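Local coordinates for heterokaryon incompatibility protein s (PDB 2WVQ) that forms a prion in the fungus Podospora anserina and enforces heterokaryon incompatibility, triggering a lethal reaction when it meets the het-S variant of incompatible cells, at residues I190-V195 with A213-A218. The protein carries 2 engineered substitutions. Sequence-based numbering, arbitrary orientation.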
loop_
_atom_site.group_PDB
_atom_site.type_symbol
_atom_site.label_atom_id
_atom_site.label_comp_id
_atom_site.label_asym_id
_atom_site.label_seq_id
_atom_site.Cartn_x
_atom_site.Cartn_y
_atom_site.Cartn_z
ATOM N N ILE A 190 -23.608 1.329 21.787
ATOM C CA ILE A 190 -23.712 0.002 22.404
ATOM C C ILE A 190 -22.330 -0.613 22.771
ATOM O O ILE A 190 -22.196 -1.278 23.805
ATOM C CB ILE A 190 -24.531 -0.966 21.492
ATOM C CG1 ILE A 190 -25.979 -0.479 21.346
ATOM C CG2 ILE A 190 -24.449 -2.413 22.008
ATOM C CD1 ILE A 190 -26.758 -1.130 20.198
ATOM N N GLU A 191 -21.314 -0.391 21.933
ATOM C CA GLU A 191 -19.968 -0.925 22.193
ATOM C C GLU A 191 -19.395 -0.341 23.471
ATOM O O GLU A 191 -18.702 -1.018 24.244
ATOM C CB GLU A 191 -19.023 -0.593 21.042
ATOM C CG GLU A 191 -19.419 -1.217 19.731
ATOM C CD GLU A 191 -18.553 -0.752 18.587
ATOM O OE1 GLU A 191 -17.633 0.075 18.801
ATOM O OE2 GLU A 191 -18.794 -1.229 17.470
ATOM N N ILE A 192 -19.731 0.927 23.682
ATOM C CA ILE A 192 -19.181 1.755 24.737
ATOM C C ILE A 192 -20.040 1.781 26.038
ATOM O O ILE A 192 -19.670 2.430 27.012
ATOM C CB ILE A 192 -18.911 3.185 24.146
ATOM C CG1 ILE A 192 -17.472 3.617 24.419
ATOM C CG2 ILE A 192 -19.982 4.218 24.571
ATOM C CD1 ILE A 192 -16.816 4.229 23.216
ATOM N N GLU A 193 -21.163 1.069 26.066
ATOM C CA GLU A 193 -22.010 1.095 27.263
ATOM C C GLU A 193 -21.474 0.332 28.479
ATOM O O GLU A 193 -21.855 0.626 29.612
ATOM C CB GLU A 193 -23.489 0.770 26.969
ATOM C CG GLU A 193 -23.792 -0.559 26.302
ATOM C CD GLU A 193 -25.263 -0.918 26.414
ATOM O OE1 GLU A 193 -26.014 -0.736 25.433
ATOM O OE2 GLU A 193 -25.673 -1.362 27.508
ATOM N N GLU A 194 -20.570 -0.621 28.266
ATOM C CA GLU A 194 -20.029 -1.391 29.393
ATOM C C GLU A 194 -18.827 -0.709 30.055
ATOM O O GLU A 194 -18.443 -1.038 31.187
ATOM C CB GLU A 194 -19.682 -2.803 28.946
ATOM C CG GLU A 194 -19.648 -3.812 30.061
ATOM C CD GLU A 194 -20.435 -5.058 29.728
ATOM O OE1 GLU A 194 -20.831 -5.218 28.551
ATOM O OE2 GLU A 194 -20.664 -5.874 30.648
ATOM N N VAL A 195 -18.241 0.253 29.355
ATOM C CA VAL A 195 -17.064 0.939 29.871
ATOM C C VAL A 195 -17.491 2.190 30.651
ATOM O O VAL A 195 -17.944 3.184 30.076
ATOM C CB VAL A 195 -15.971 1.155 28.757
ATOM C CG1 VAL A 195 -16.518 1.884 27.558
ATOM C CG2 VAL A 195 -14.742 1.852 29.294
ATOM N N ALA A 213 -14.253 8.034 14.096
ATOM C CA ALA A 213 -15.013 9.183 14.644
ATOM C C ALA A 213 -16.256 8.783 15.452
ATOM O O ALA A 213 -16.573 9.435 16.457
ATOM C CB ALA A 213 -15.402 10.142 13.546
ATOM N N ALA A 214 -16.956 7.742 15.006
ATOM C CA ALA A 214 -18.124 7.207 15.716
ATOM C C ALA A 214 -17.791 6.786 17.165
ATOM O O ALA A 214 -18.498 7.180 18.110
ATOM C CB ALA A 214 -18.771 6.075 14.921
ATOM N N MET A 215 -16.691 6.048 17.334
ATOM C CA MET A 215 -16.176 5.663 18.669
ATOM C C MET A 215 -15.666 6.854 19.453
ATOM O O MET A 215 -15.892 6.978 20.655
ATOM C CB MET A 215 -15.064 4.613 18.545
ATOM C CG MET A 215 -14.491 4.140 19.891
ATOM S SD MET A 215 -13.229 2.850 19.839
ATOM C CE MET A 215 -13.897 1.573 18.763
ATOM N N SER A 216 -14.967 7.741 18.768
ATOM C CA SER A 216 -14.482 8.953 19.398
ATOM C C SER A 216 -15.635 9.783 19.973
ATOM O O SER A 216 -15.590 10.226 21.138
ATOM C CB SER A 216 -13.643 9.750 18.404
ATOM O OG SER A 216 -12.909 10.744 19.084
ATOM N N ASP A 217 -16.684 9.959 19.171
ATOM C CA ASP A 217 -17.866 10.747 19.584
ATOM C C ASP A 217 -18.683 10.084 20.689
ATOM O O ASP A 217 -19.208 10.767 21.574
ATOM C CB ASP A 217 -18.769 11.044 18.386
ATOM C CG ASP A 217 -18.098 11.934 17.348
ATOM O OD1 ASP A 217 -17.026 12.510 17.634
ATOM O OD2 ASP A 217 -18.643 12.045 16.228
ATOM N N ALA A 218 -18.785 8.758 20.623
ATOM C CA ALA A 218 -19.470 7.963 21.632
ATOM C C ALA A 218 -18.804 8.071 23.002
ATOM O O ALA A 218 -19.480 8.265 23.994
ATOM C CB ALA A 218 -19.579 6.503 21.179
#
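Ile192 packs against Met215 and Ala218 where the chain, near the C-terminal end of helix 181-191, meets helix 213-224 in the helical globular (HeLo) domain of HET-s. The apolar part rests on the two branches of the isoleucine. Its CG2 lies against the methyl CB of Ala218 at 4.1 Å; CD1 touches the same CB and reaches toward the preceding turn of the helix, where it is 3.9 Å from the backbone O of Met215 and 4.1 Å from CG of that residue. Leu201 and Leu204 of helix 198-207, which lies between the two segments in the chain, also touch Ile192, so this buried side chain sits between helices 198-207 and 213-224.

The charged side chain of Glu191 crosses that of Met215 at about a right angle and touches it by van der Waals contact alone. Its carboxylate is held outside the two segments by salt bridges from OE1 to Arg58 and from OE2 to Arg140, tying the end of helix 181-191 to helices 42-62 and 124-140. Met215 also packs on Ile51, Ala54 and Arg58. Its chain, extended through chi1 and chi2 and bent at chi3 (-49°), brings CE to 4.0 Å from OE1 of Glu191, the oxygen salt-bridged to Arg58.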